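Local atomic coordinates of putative fimbrium anchoring subunit Fim4B (Bacteroides ovatus, PDB entry 5CAG), a protein that probably serves as the anchoring subunit of a fimbrium, a surface fibre of this bacterium, at the outer membrane. Residues L24-V29 and L55-G60; L33-R38 and N75-S80; E90-Y95 and Y173-G178; D115-L120 and E141-K146. All coordinates share one frame; numbering follows the deposited sequence.

The four contacts illustrate how chemistry follows position in a beta-rich fold. Interaction 4 is the most central, its centre about 6 Å from that of the chain, and joins the two strands of a hairpin by regular backbone pairing and valine and leucine packing. Interaction 3 pairs strands of a separate four-stranded sheet, whose apolar side packs against interaction 4, while a salt bridge marks its exposed end. Interactions 1 and 2 hold places where strands give way to turns and loops: strand 51-56 of the one lies beside strand 36-43 of the other, and the two contacts touch. There aromatic rings meet peptide groups, and regular pairing fades. Interaction 1, about 19 Å from the chain centre, is the most peripheral.

Interaction 1: L24-V29 and L55-G60; sequences LDWDGV and LSVRGG
With chi1 at -67°, CG of Trp26 lies anti to its own carbonyl carbon, and chi2 at 88° stands the indole so that NE1 faces the turn at Ser56-Gly59. Val57 in turn holds CG2 anti to its backbone N, which places this methyl over one face of the indole. The ring is thus met twice by a single residue. At its edge, NE1 donates to Val57 O over 2.7 Å, the oxygen lying near the ring plane and the N-H approaching from above the carbonyl plane. Over the face, offset toward the rim, Val57 CG2 sits 3.8 Å from Trp26 CE2. Leu24 brings CD1 alongside the same carbonyl, while its backbone takes up the next one: Leu24 N donates to Arg58 O at 3.0 Å. Both accepting carbonyls belong to a type I turn, closed by Gly59 N bonding to Ser56 O at 2.8 Å. This turn carries the chain from strand 51-56, paired with strand 36-43, to strand 59-62, paired with strand 20-25. Trp26 also packs on Pro34, Val37 and Leu140 and meets Tyr118 edge-to-face, so the indole lies against residues of strands 36-43, 118-127 and 134-154.

Interaction 2: L33-R38 and N75-S80; sequences LPEGVR and NYNTES
The two backbones approach most closely at Val37 and Asn75, CA to CA 4.2 Å, and diverge toward Glu35 and Asn77, and a weak bond from Tyr76 N to Gly36 O, 3.5 Å long, is the hydrogen bond that joins the two segments. Tyr76 has the largest share of the contact. Its chi1 of 52° puts CG in the crowded position between backbone N and carbonyl carbon, which lays the ring against the peptide at Gly36: CE2 comes to 3.4 Å from Gly36 C, and Gly36 O stands over one ring face, offset toward the rim. With no side chain on Gly36, the phenol end can lie close beside it. This is the point where the antiparallel pairing of strands 36-43 and 67-75 runs out and the chain departs into a loop, with the ring resting on the Gly36 peptide. Glu35 reaches round the hydroxyl end of Tyr76, its carboxylate turned 87° from the ring, with OE2 near the ring plane. Its other oxygen, OE1, lies 3.0 Å from Asn77 ND2, but the angle is too poor for a hydrogen bond, and amide and carboxylate stand nearly perpendicular. On the other flank Pro34 CB meets Asn75 CB at 3.7 Å, the two side chains crossing at about a right angle. The Asn75 amide is committed elsewhere, accepting from Tyr118 N and donating to Ser116 O, much as a peptide group would. The guanidinium of Arg38 leads off to salt bridges with Asp52 and Glu86, and Tyr54 meets the Tyr76 ring edge-to-face.

Interaction 3: E90-Y95 and Y173-G178; sequences ETIEAY and YCIGKG
Tyr173 O is the best-held polar atom here, gripped by one hydrogen bond and one CA-H...O contact from the opposite strand: Ala94 N gives the bond, nearly straight at 2.8 Å (172° at the hydrogen), and Glu93 the contact, its CA lying 3.3 Å away. The N-H comes in the carbonyl plane. In return Tyr173 N donates to Ala94 O at 2.9 Å, completing the antiparallel hydrogen-bonded pair of Ala94 and Tyr173, while Glu93 and Cys174 form the adjoining non-hydrogen-bonded pair. One step farther, Ile175 N reaches Ile92 O at 2.9 Å, but the bond is bent to 132° as segment 173-178 leaves the strand with helical backbone angles. That curl turns Ile175 back toward its partners. Its CG1 lies anti to the carbonyl carbon, so CD1 extends to within 4.1 Å of Ala94 CB, and the Ile175 CB region meets Ile92 CG2, the two isoleucines crossing obliquely. On this apolar side Ile83 also packs on Ala94 and Ile175, and Ile92 on Ile40 and Tyr42, which sets the four-stranded sheet against strand 36-43. Glu93 and Cys174 project from the other face, where Glu93 OE1 pairs with Arg84. At the outer end Glu90 and Lys177, both bent at chi2, cross obliquely: OE1 of Glu90 lies 3.4 Å from CD of Lys177 and 3.5 Å from its NZ. This salt bridge lies between exposed residues, while the directional backbone bonds and the isoleucine packing hold the buried part.

Interaction 4: D115-L120 and E141-K146; sequences DSLYVL and ESVVKK. With SO4 (sulfate ion), chain D.
Three backbone hydrogen bonds give the contact its frame. Val119 and Glu141 exchange two, Val119 N to Glu141 O and Glu141 N to Val119 O, each 2.8 Å. The first lies on a lone pair of its acceptor, whereas in the second the donor stands above the carbonyl plane. The third runs from Val143 N to Leu117 O at 3.0 Å, and CA-H groups of Tyr118 and Ser142 turn to the Glu141 and Leu117 oxygens between these bonds. Apolar contacts gather around two valines. Val143 holds CG2 in the crowded position between its backbone N and carbonyl carbon, which aims it at the opposite strand, 3.7 Å from Leu117 CD2 and 4.0 Å from Val119 CG2. Val144 inserts CG2 beside the Asp115 carbonyl and reaches Leu117 CB at 4.0 Å. Tyr118 rests CD1 and CE1 against Ser142 CB, on the other side of the strands from Val119. The carboxylates find their partners elsewhere: that of buried Glu141 is held by Lys206 and Glu210 N, and that of Asp115 by Glu79 N. A sulfate ion, probably from the crystallisation liquor, lies beside Tyr118 and Lys146; its O4 accepts from Lys146 NZ at 3.0 Å, its O3 weakly from Tyr118 OH at 3.2 Å, and Thr30 OG1 binds it too. The contact belongs to the antiparallel beta hairpin of strands 118-127 and 134-154, the second interrupted at Val143. Such beta-rich architecture is consistent with the Transthyretin clan in which the family is placed.

Interaction 1: L24-V29 and L55-G60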
loop_
_atom_site.group_PDB
_atom_site.type_symbol
_atom_site.label_atom_id
_atom_site.label_comp_id
_atom_site.label_asym_id
_atom_site.label_seq_id
_atom_site.Cartn_x
_atom_site.Cartn_y
_atom_site.Cartn_z
ATOM N N LEU A 24 10.002 -11.833 15.068
ATOM C CA LEU A 24 9.940 -11.258 13.728
ATOM C C LEU A 24 11.322 -11.045 13.178
ATOM O O LEU A 24 12.184 -10.499 13.861
ATOM C CB LEU A 24 9.159 -9.931 13.693
ATOM C CG LEU A 24 7.691 -9.978 14.111
ATOM C CD1 LEU A 24 7.147 -8.604 14.282
ATOM C CD2 LEU A 24 6.857 -10.698 13.110
ATOM N N ASP A 25 11.545 -11.518 11.957
ATOM C CA ASP A 25 12.792 -11.333 11.242
ATOM C C ASP A 25 12.541 -10.293 10.188
ATOM O O ASP A 25 11.434 -10.239 9.599
ATOM C CB ASP A 25 13.317 -12.647 10.637
ATOM C CG ASP A 25 14.754 -12.572 10.132
ATOM O OD1 ASP A 25 15.481 -11.623 10.532
ATOM O OD2 ASP A 25 15.163 -13.476 9.357
ATOM N N TRP A 26 13.520 -9.398 10.020
ATOM C CA TRP A 26 13.381 -8.317 9.056
ATOM C C TRP A 26 14.513 -8.349 8.080
ATOM O O TRP A 26 14.663 -7.406 7.298
ATOM C CB TRP A 26 13.298 -6.946 9.749
ATOM C CG TRP A 26 12.054 -6.743 10.565
ATOM C CD1 TRP A 26 11.872 -7.075 11.878
ATOM C CD2 TRP A 26 10.819 -6.170 10.118
ATOM N NE1 TRP A 26 10.586 -6.782 12.266
ATOM C CE2 TRP A 26 9.920 -6.208 11.209
ATOM C CE3 TRP A 26 10.390 -5.597 8.908
ATOM C CZ2 TRP A 26 8.608 -5.728 11.113
ATOM C CZ3 TRP A 26 9.086 -5.135 8.809
ATOM C CH2 TRP A 26 8.203 -5.229 9.893
ATOM N N ASP A 27 15.305 -9.446 8.099
ATOM C CA ASP A 27 16.443 -9.638 7.197
ATOM C C ASP A 27 15.949 -9.695 5.765
ATOM O O ASP A 27 15.148 -10.563 5.404
ATOM C CB ASP A 27 17.252 -10.889 7.571
ATOM C CG ASP A 27 18.255 -10.655 8.692
ATOM O OD1 ASP A 27 17.893 -9.981 9.694
ATOM O OD2 ASP A 27 19.395 -11.167 8.588
ATOM N N GLY A 28 16.345 -8.685 5.001
ATOM C CA GLY A 28 15.982 -8.556 3.594
ATOM C C GLY A 28 14.559 -8.109 3.338
ATOM O O GLY A 28 14.070 -8.223 2.208
ATOM N N VAL A 29 13.884 -7.612 4.399
ATOM C CA VAL A 29 12.532 -7.056 4.373
ATOM C C VAL A 29 12.715 -5.556 4.253
ATOM O O VAL A 29 12.241 -4.972 3.283
ATOM C CB VAL A 29 11.708 -7.475 5.607
ATOM C CG1 VAL A 29 10.303 -6.900 5.552
ATOM C CG2 VAL A 29 11.650 -8.981 5.717
ATOM N N LEU A 55 2.979 -4.825 19.400
ATOM C CA LEU A 55 4.240 -5.478 19.749
ATOM C C LEU A 55 5.464 -4.733 19.287
ATOM O O LEU A 55 5.382 -3.920 18.360
ATOM C CB LEU A 55 4.276 -6.861 19.088
ATOM C CG LEU A 55 3.631 -8.013 19.808
ATOM C CD1 LEU A 55 3.958 -9.292 19.094
ATOM C CD2 LEU A 55 4.108 -8.105 21.258
ATOM N N SER A 56 6.630 -5.091 19.876
ATOM C CA SER A 56 7.949 -4.568 19.503
ATOM C C SER A 56 8.238 -4.955 18.058
ATOM O O SER A 56 7.717 -5.979 17.592
ATOM C CB SER A 56 9.024 -5.138 20.432
ATOM O OG SER A 56 10.354 -4.900 19.986
ATOM N N VAL A 57 9.082 -4.191 17.353
ATOM C CA VAL A 57 9.388 -4.544 15.971
ATOM C C VAL A 57 9.937 -6.002 15.877
ATOM O O VAL A 57 9.726 -6.655 14.858
ATOM C CB VAL A 57 10.327 -3.514 15.329
ATOM C CG1 VAL A 57 11.777 -3.752 15.726
ATOM C CG2 VAL A 57 10.168 -3.495 13.825
ATOM N N ARG A 58 10.550 -6.523 16.960
ATOM C CA ARG A 58 11.132 -7.875 17.026
ATOM C C ARG A 58 10.105 -8.941 17.458
ATOM O O ARG A 58 10.411 -10.131 17.474
ATOM C CB ARG A 58 12.335 -7.899 17.998
ATOM C CG ARG A 58 13.347 -6.744 17.869
ATOM C CD ARG A 58 14.315 -6.874 16.693
ATOM N NE ARG A 58 15.360 -5.842 16.744
ATOM C CZ ARG A 58 16.168 -5.529 15.734
ATOM N NH1 ARG A 58 16.063 -6.157 14.568
ATOM N NH2 ARG A 58 17.080 -4.576 15.878
ATOM N N GLY A 59 8.905 -8.503 17.803
ATOM C CA GLY A 59 7.833 -9.380 18.259
ATOM C C GLY A 59 7.715 -9.374 19.767
ATOM O O GLY A 59 8.121 -8.406 20.418
ATOM N N GLY A 60 7.161 -10.451 20.314
ATOM C CA GLY A 60 7.002 -10.620 21.753
ATOM C C GLY A 60 5.950 -11.623 22.180
ATOM O O GLY A 60 5.315 -12.268 21.339
#

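Interaction 2: L33-R38 and N75-S80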
loop_
_atom_site.group_PDB
_atom_site.type_symbol
_atom_site.label_atom_id
_atom_site.label_comp_id
_atom_site.label_asym_id
_atom_site.label_seq_id
_atom_site.Cartn_x
_atom_site.Cartn_y
_atom_site.Cartn_z
ATOM N N LEU A 33 13.582 -0.126 9.887
ATOM C CA LEU A 33 12.622 -0.845 10.714
ATOM C C LEU A 33 11.465 0.002 11.203
ATOM O O LEU A 33 11.707 1.094 11.715
ATOM C CB LEU A 33 13.312 -1.413 11.952
ATOM C CG LEU A 33 14.199 -2.595 11.772
ATOM C CD1 LEU A 33 14.341 -3.316 13.057
ATOM C CD2 LEU A 33 13.639 -3.540 10.763
ATOM N N PRO A 34 10.216 -0.531 11.200
ATOM C CA PRO A 34 9.089 0.237 11.760
ATOM C C PRO A 34 9.192 0.423 13.278
ATOM O O PRO A 34 10.024 -0.196 13.947
ATOM C CB PRO A 34 7.865 -0.615 11.411
ATOM C CG PRO A 34 8.314 -1.584 10.408
ATOM C CD PRO A 34 9.756 -1.823 10.649
ATOM N N GLU A 35 8.328 1.289 13.815
ATOM C CA GLU A 35 8.246 1.610 15.235
ATOM C C GLU A 35 7.798 0.367 16.036
ATOM O O GLU A 35 8.301 0.117 17.128
ATOM C CB GLU A 35 7.263 2.776 15.402
ATOM C CG GLU A 35 7.583 3.731 16.539
ATOM C CD GLU A 35 6.358 4.251 17.274
ATOM O OE1 GLU A 35 5.580 5.021 16.661
ATOM O OE2 GLU A 35 6.162 3.872 18.455
ATOM N N GLY A 36 6.906 -0.424 15.434
ATOM C CA GLY A 36 6.342 -1.657 15.977
ATOM C C GLY A 36 5.252 -2.197 15.066
ATOM O O GLY A 36 5.001 -1.636 13.988
ATOM N N VAL A 37 4.587 -3.293 15.494
ATOM C CA VAL A 37 3.523 -3.935 14.705
ATOM C C VAL A 37 2.272 -4.208 15.526
ATOM O O VAL A 37 2.347 -4.306 16.744
ATOM C CB VAL A 37 3.974 -5.253 14.019
ATOM C CG1 VAL A 37 5.198 -5.043 13.133
ATOM C CG2 VAL A 37 4.206 -6.371 15.032
ATOM N N ARG A 38 1.135 -4.380 14.843
ATOM C CA ARG A 38 -0.143 -4.741 15.451
ATOM C C ARG A 38 -0.478 -6.143 14.999
ATOM O O ARG A 38 -0.243 -6.470 13.827
ATOM C CB ARG A 38 -1.268 -3.760 15.098
ATOM C CG ARG A 38 -2.449 -3.858 16.070
ATOM C CD ARG A 38 -3.735 -3.647 15.323
ATOM N NE ARG A 38 -4.880 -3.324 16.178
ATOM C CZ ARG A 38 -5.949 -2.656 15.746
ATOM N NH1 ARG A 38 -6.001 -2.212 14.493
ATOM N NH2 ARG A 38 -6.956 -2.398 16.568
ATOM N N ASN A 75 2.539 -3.073 10.263
ATOM C CA ASN A 75 3.210 -2.002 10.992
ATOM C C ASN A 75 2.212 -0.857 11.228
ATOM O O ASN A 75 1.518 -0.401 10.306
ATOM C CB ASN A 75 4.456 -1.543 10.264
ATOM C CG ASN A 75 4.235 -1.081 8.851
ATOM O OD1 ASN A 75 3.725 -1.815 7.985
ATOM N ND2 ASN A 75 4.658 0.145 8.594
ATOM N N TYR A 76 2.119 -0.411 12.482
ATOM C CA TYR A 76 1.110 0.574 12.822
ATOM C C TYR A 76 1.468 1.983 12.460
ATOM O O TYR A 76 0.581 2.667 11.953
ATOM C CB TYR A 76 0.671 0.522 14.302
ATOM C CG TYR A 76 1.756 0.557 15.356
ATOM C CD1 TYR A 76 2.305 1.762 15.776
ATOM C CD2 TYR A 76 2.127 -0.596 16.039
ATOM C CE1 TYR A 76 3.274 1.811 16.775
ATOM C CE2 TYR A 76 3.054 -0.553 17.080
ATOM C CZ TYR A 76 3.641 0.653 17.433
ATOM O OH TYR A 76 4.571 0.721 18.447
ATOM N N ASN A 77 2.700 2.446 12.727
ATOM C CA ASN A 77 2.995 3.866 12.519
ATOM C C ASN A 77 3.350 4.199 11.094
ATOM O O ASN A 77 4.493 3.959 10.685
ATOM C CB ASN A 77 4.105 4.340 13.457
ATOM C CG ASN A 77 3.906 5.740 13.983
ATOM O OD1 ASN A 77 2.789 6.153 14.348
ATOM N ND2 ASN A 77 5.011 6.475 14.095
ATOM N N THR A 78 2.359 4.743 10.341
ATOM C CA THR A 78 2.479 5.158 8.938
ATOM C C THR A 78 1.878 6.520 8.744
ATOM O O THR A 78 0.881 6.851 9.395
ATOM C CB THR A 78 1.860 4.160 7.919
ATOM O OG1 THR A 78 0.598 3.650 8.327
ATOM C CG2 THR A 78 2.764 3.033 7.610
ATOM N N GLU A 79 2.456 7.290 7.814
ATOM C CA GLU A 79 2.041 8.642 7.463
ATOM C C GLU A 79 0.754 8.666 6.641
ATOM O O GLU A 79 -0.310 9.032 7.144
ATOM C CB GLU A 79 3.168 9.347 6.669
ATOM C CG GLU A 79 4.377 9.709 7.515
ATOM C CD GLU A 79 4.046 10.581 8.711
ATOM O OE1 GLU A 79 3.619 11.739 8.493
ATOM O OE2 GLU A 79 4.142 10.084 9.858
ATOM N N SER A 80 0.881 8.321 5.366
ATOM C CA SER A 80 -0.160 8.353 4.356
ATOM C C SER A 80 -1.221 7.293 4.586
ATOM O O SER A 80 -2.413 7.566 4.374
ATOM C CB SER A 80 0.459 8.145 2.969
ATOM O OG SER A 80 1.582 8.977 2.704
#

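Interaction 3: E90-Y95 and Y173-G178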
loop_
_atom_site.group_PDB
_atom_site.type_symbol
_atom_site.label_atom_id
_atom_site.label_comp_id
_atom_site.label_asym_id
_atom_site.label_seq_id
_atom_site.Cartn_x
_atom_site.Cartn_y
_atom_site.Cartn_z
ATOM N N GLU A 90 -11.915 -10.326 6.882
ATOM C CA GLU A 90 -12.412 -10.101 5.518
ATOM C C GLU A 90 -12.596 -8.610 5.147
ATOM O O GLU A 90 -12.722 -8.324 3.955
ATOM C CB GLU A 90 -13.730 -10.865 5.277
ATOM C CG GLU A 90 -13.563 -12.387 5.192
ATOM C CD GLU A 90 -12.977 -12.991 3.918
ATOM O OE1 GLU A 90 -13.576 -12.801 2.832
ATOM O OE2 GLU A 90 -11.959 -13.718 4.017
ATOM N N THR A 91 -12.554 -7.667 6.119
ATOM C CA THR A 91 -12.744 -6.243 5.810
ATOM C C THR A 91 -11.547 -5.317 6.114
ATOM O O THR A 91 -11.550 -4.186 5.608
ATOM C CB THR A 91 -13.969 -5.679 6.540
ATOM O OG1 THR A 91 -13.842 -5.884 7.941
ATOM C CG2 THR A 91 -15.257 -6.270 6.046
ATOM N N ILE A 92 -10.560 -5.753 6.941
ATOM C CA ILE A 92 -9.418 -4.909 7.330
ATOM C C ILE A 92 -8.639 -4.525 6.051
ATOM O O ILE A 92 -8.118 -5.382 5.322
ATOM C CB ILE A 92 -8.565 -5.515 8.484
ATOM C CG1 ILE A 92 -7.480 -4.532 8.960
ATOM C CG2 ILE A 92 -8.000 -6.898 8.156
ATOM C CD1 ILE A 92 -6.828 -4.869 10.300
ATOM N N GLU A 93 -8.701 -3.216 5.743
ATOM C CA GLU A 93 -8.189 -2.569 4.532
ATOM C C GLU A 93 -7.261 -1.418 4.885
ATOM O O GLU A 93 -7.517 -0.686 5.837
ATOM C CB GLU A 93 -9.411 -2.054 3.717
ATOM C CG GLU A 93 -9.198 -1.367 2.368
ATOM C CD GLU A 93 -10.451 -0.767 1.728
ATOM O OE1 GLU A 93 -11.430 -0.482 2.461
ATOM O OE2 GLU A 93 -10.468 -0.616 0.483
ATOM N N ALA A 94 -6.186 -1.271 4.120
ATOM C CA ALA A 94 -5.231 -0.172 4.238
ATOM C C ALA A 94 -5.512 0.784 3.097
ATOM O O ALA A 94 -5.693 0.338 1.959
ATOM C CB ALA A 94 -3.800 -0.691 4.175
ATOM N N TYR A 95 -5.620 2.077 3.390
ATOM C CA TYR A 95 -5.971 3.057 2.362
ATOM C C TYR A 95 -5.231 4.363 2.589
ATOM O O TYR A 95 -4.600 4.527 3.631
ATOM C CB TYR A 95 -7.502 3.290 2.366
ATOM C CG TYR A 95 -8.027 3.974 3.615
ATOM C CD1 TYR A 95 -8.174 3.278 4.809
ATOM C CD2 TYR A 95 -8.412 5.308 3.591
ATOM C CE1 TYR A 95 -8.650 3.905 5.958
ATOM C CE2 TYR A 95 -8.897 5.944 4.734
ATOM C CZ TYR A 95 -9.022 5.240 5.915
ATOM O OH TYR A 95 -9.465 5.885 7.049
ATOM N N TYR A 173 -5.319 -1.820 0.011
ATOM C CA TYR A 173 -4.865 -3.191 0.158
ATOM C C TYR A 173 -5.710 -3.861 1.229
ATOM O O TYR A 173 -5.801 -3.351 2.346
ATOM C CB TYR A 173 -3.351 -3.253 0.455
ATOM C CG TYR A 173 -2.776 -4.652 0.547
ATOM C CD1 TYR A 173 -2.429 -5.370 -0.603
ATOM C CD2 TYR A 173 -2.541 -5.249 1.782
ATOM C CE1 TYR A 173 -1.880 -6.653 -0.519
ATOM C CE2 TYR A 173 -2.001 -6.533 1.876
ATOM C CZ TYR A 173 -1.666 -7.235 0.725
ATOM O OH TYR A 173 -1.166 -8.520 0.867
ATOM N N CYS A 174 -6.411 -4.954 0.843
ATOM C CA CYS A 174 -7.226 -5.754 1.743
ATOM C C CYS A 174 -6.267 -6.657 2.428
ATOM O O CYS A 174 -5.726 -7.560 1.787
ATOM C CB CYS A 174 -8.303 -6.518 0.983
ATOM S SG CYS A 174 -9.742 -5.514 0.525
ATOM N N ILE A 175 -5.929 -6.319 3.685
ATOM C CA ILE A 175 -4.930 -7.031 4.484
ATOM C C ILE A 175 -5.344 -8.495 4.694
ATOM O O ILE A 175 -4.538 -9.375 4.438
ATOM C CB ILE A 175 -4.652 -6.287 5.812
ATOM C CG1 ILE A 175 -3.984 -4.925 5.531
ATOM C CG2 ILE A 175 -3.783 -7.132 6.738
ATOM C CD1 ILE A 175 -4.055 -3.941 6.608
ATOM N N GLY A 176 -6.581 -8.749 5.091
ATOM C CA GLY A 176 -7.050 -10.116 5.268
ATOM C C GLY A 176 -7.178 -10.907 3.974
ATOM O O GLY A 176 -6.946 -12.122 3.962
ATOM N N LYS A 177 -7.558 -10.228 2.874
ATOM C CA LYS A 177 -7.767 -10.861 1.570
ATOM C C LYS A 177 -6.431 -11.071 0.833
ATOM O O LYS A 177 -6.357 -11.943 -0.043
ATOM C CB LYS A 177 -8.762 -10.047 0.694
ATOM C CG LYS A 177 -10.227 -9.891 1.218
ATOM C CD LYS A 177 -11.126 -11.169 1.081
ATOM C CE LYS A 177 -11.631 -11.503 -0.322
ATOM N NZ LYS A 177 -12.235 -12.869 -0.413
ATOM N N GLY A 178 -5.400 -10.298 1.205
ATOM C CA GLY A 178 -4.060 -10.362 0.613
ATOM C C GLY A 178 -4.015 -9.891 -0.829
ATOM O O GLY A 178 -3.227 -10.390 -1.637
#

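Interaction 4: D115-L120 and E141-K146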
loop_
_atom_site.group_PDB
_atom_site.type_symbol
_atom_site.label_atom_id
_atom_site.label_comp_id
_atom_site.label_asym_id
_atom_site.label_seq_id
_atom_site.Cartn_x
_atom_site.Cartn_y
_atom_site.Cartn_z
ATOM N N ASP A 115 2.809 4.989 1.922
ATOM C CA ASP A 115 4.166 4.838 2.450
ATOM C C ASP A 115 4.404 3.337 2.743
ATOM O O ASP A 115 3.584 2.517 2.321
ATOM C CB ASP A 115 4.472 5.763 3.634
ATOM C CG ASP A 115 3.527 5.745 4.800
ATOM O OD1 ASP A 115 2.295 5.725 4.569
ATOM O OD2 ASP A 115 4.012 5.861 5.946
ATOM N N SER A 116 5.543 2.950 3.348
ATOM C CA SER A 116 5.829 1.524 3.470
ATOM C C SER A 116 4.904 0.778 4.440
ATOM O O SER A 116 4.689 1.211 5.568
ATOM C CB SER A 116 7.289 1.293 3.817
ATOM O OG SER A 116 8.070 1.816 2.752
ATOM N N LEU A 117 4.305 -0.323 3.935
ATOM C CA LEU A 117 3.429 -1.229 4.692
ATOM C C LEU A 117 3.964 -2.648 4.561
ATOM O O LEU A 117 4.367 -3.066 3.459
ATOM C CB LEU A 117 1.960 -1.147 4.247
ATOM C CG LEU A 117 0.945 -1.931 5.050
ATOM C CD1 LEU A 117 0.687 -1.319 6.439
ATOM C CD2 LEU A 117 -0.306 -2.017 4.300
ATOM N N TYR A 118 4.047 -3.337 5.720
ATOM C CA TYR A 118 4.536 -4.704 5.847
ATOM C C TYR A 118 3.420 -5.544 6.398
ATOM O O TYR A 118 2.835 -5.189 7.417
ATOM C CB TYR A 118 5.790 -4.775 6.715
ATOM C CG TYR A 118 6.858 -3.810 6.268
ATOM C CD1 TYR A 118 7.676 -4.093 5.177
ATOM C CD2 TYR A 118 7.032 -2.591 6.915
ATOM C CE1 TYR A 118 8.653 -3.190 4.754
ATOM C CE2 TYR A 118 7.989 -1.672 6.486
ATOM C CZ TYR A 118 8.799 -1.973 5.409
ATOM O OH TYR A 118 9.745 -1.044 5.037
ATOM N N VAL A 119 3.027 -6.576 5.667
ATOM C CA VAL A 119 1.884 -7.378 6.068
ATOM C C VAL A 119 2.228 -8.861 6.084
ATOM O O VAL A 119 3.025 -9.345 5.274
ATOM C CB VAL A 119 0.663 -7.084 5.131
ATOM C CG1 VAL A 119 -0.470 -8.105 5.291
ATOM C CG2 VAL A 119 0.125 -5.683 5.354
ATOM N N LEU A 120 1.590 -9.562 7.030
ATOM C CA LEU A 120 1.499 -11.004 7.146
ATOM C C LEU A 120 0.034 -11.338 7.383
ATOM O O LEU A 120 -0.584 -10.758 8.288
ATOM C CB LEU A 120 2.390 -11.612 8.232
ATOM C CG LEU A 120 2.074 -13.084 8.542
ATOM C CD1 LEU A 120 2.478 -13.988 7.402
ATOM C CD2 LEU A 120 2.697 -13.521 9.819
ATOM N N GLU A 141 5.810 -9.040 4.884
ATOM C CA GLU A 141 6.038 -8.814 3.460
ATOM C C GLU A 141 5.782 -7.348 3.074
ATOM O O GLU A 141 4.763 -6.789 3.480
ATOM C CB GLU A 141 5.154 -9.767 2.635
ATOM C CG GLU A 141 4.945 -9.354 1.191
ATOM C CD GLU A 141 3.955 -10.172 0.395
ATOM O OE1 GLU A 141 3.065 -10.828 0.990
ATOM O OE2 GLU A 141 4.029 -10.083 -0.849
ATOM N N SER A 142 6.692 -6.737 2.264
ATOM C CA SER A 142 6.463 -5.379 1.805
ATOM C C SER A 142 5.408 -5.424 0.731
ATOM O O SER A 142 5.637 -6.016 -0.318
ATOM C CB SER A 142 7.736 -4.714 1.313
ATOM O OG SER A 142 7.406 -3.353 1.075
ATOM N N VAL A 143 4.219 -4.876 1.021
ATOM C CA VAL A 143 3.098 -4.902 0.078
ATOM C C VAL A 143 2.973 -3.585 -0.717
ATOM O O VAL A 143 1.979 -3.380 -1.398
ATOM C CB VAL A 143 1.794 -5.246 0.808
ATOM C CG1 VAL A 143 1.841 -6.669 1.340
ATOM C CG2 VAL A 143 1.521 -4.258 1.932
ATOM N N VAL A 144 3.987 -2.714 -0.653
ATOM C CA VAL A 144 3.984 -1.460 -1.405
ATOM C C VAL A 144 5.109 -1.490 -2.431
ATOM O O VAL A 144 6.271 -1.614 -2.042
ATOM C CB VAL A 144 4.110 -0.226 -0.494
ATOM C CG1 VAL A 144 4.209 1.040 -1.331
ATOM C CG2 VAL A 144 2.961 -0.137 0.491
ATOM N N LYS A 145 4.761 -1.380 -3.733
ATOM C CA LYS A 145 5.710 -1.350 -4.860
ATOM C C LYS A 145 6.120 0.110 -5.144
ATOM O O LYS A 145 5.253 0.982 -5.150
ATOM C CB LYS A 145 5.106 -2.002 -6.144
ATOM C CG LYS A 145 4.948 -3.547 -6.161
ATOM C CD LYS A 145 4.746 -4.130 -7.605
ATOM C CE LYS A 145 4.785 -5.670 -7.766
ATOM N NZ LYS A 145 3.433 -6.339 -7.945
ATOM N N LYS A 146 7.430 0.382 -5.336
ATOM C CA LYS A 146 7.927 1.711 -5.720
ATOM C C LYS A 146 8.064 1.779 -7.247
ATOM O O LYS A 146 8.512 0.812 -7.876
ATOM C CB LYS A 146 9.290 2.036 -5.100
ATOM C CG LYS A 146 9.405 2.025 -3.591
ATOM C CD LYS A 146 10.898 2.034 -3.231
ATOM C CE LYS A 146 11.205 1.915 -1.757
ATOM N NZ LYS A 146 12.605 1.453 -1.513
HETATM S S SO4 D . 12.893 0.053 2.424
HETATM O O1 SO4 D . 12.461 1.396 2.833
HETATM O O2 SO4 D . 14.008 -0.392 3.252
HETATM O O3 SO4 D . 11.767 -0.880 2.553
HETATM O O4 SO4 D . 13.345 0.084 1.036
#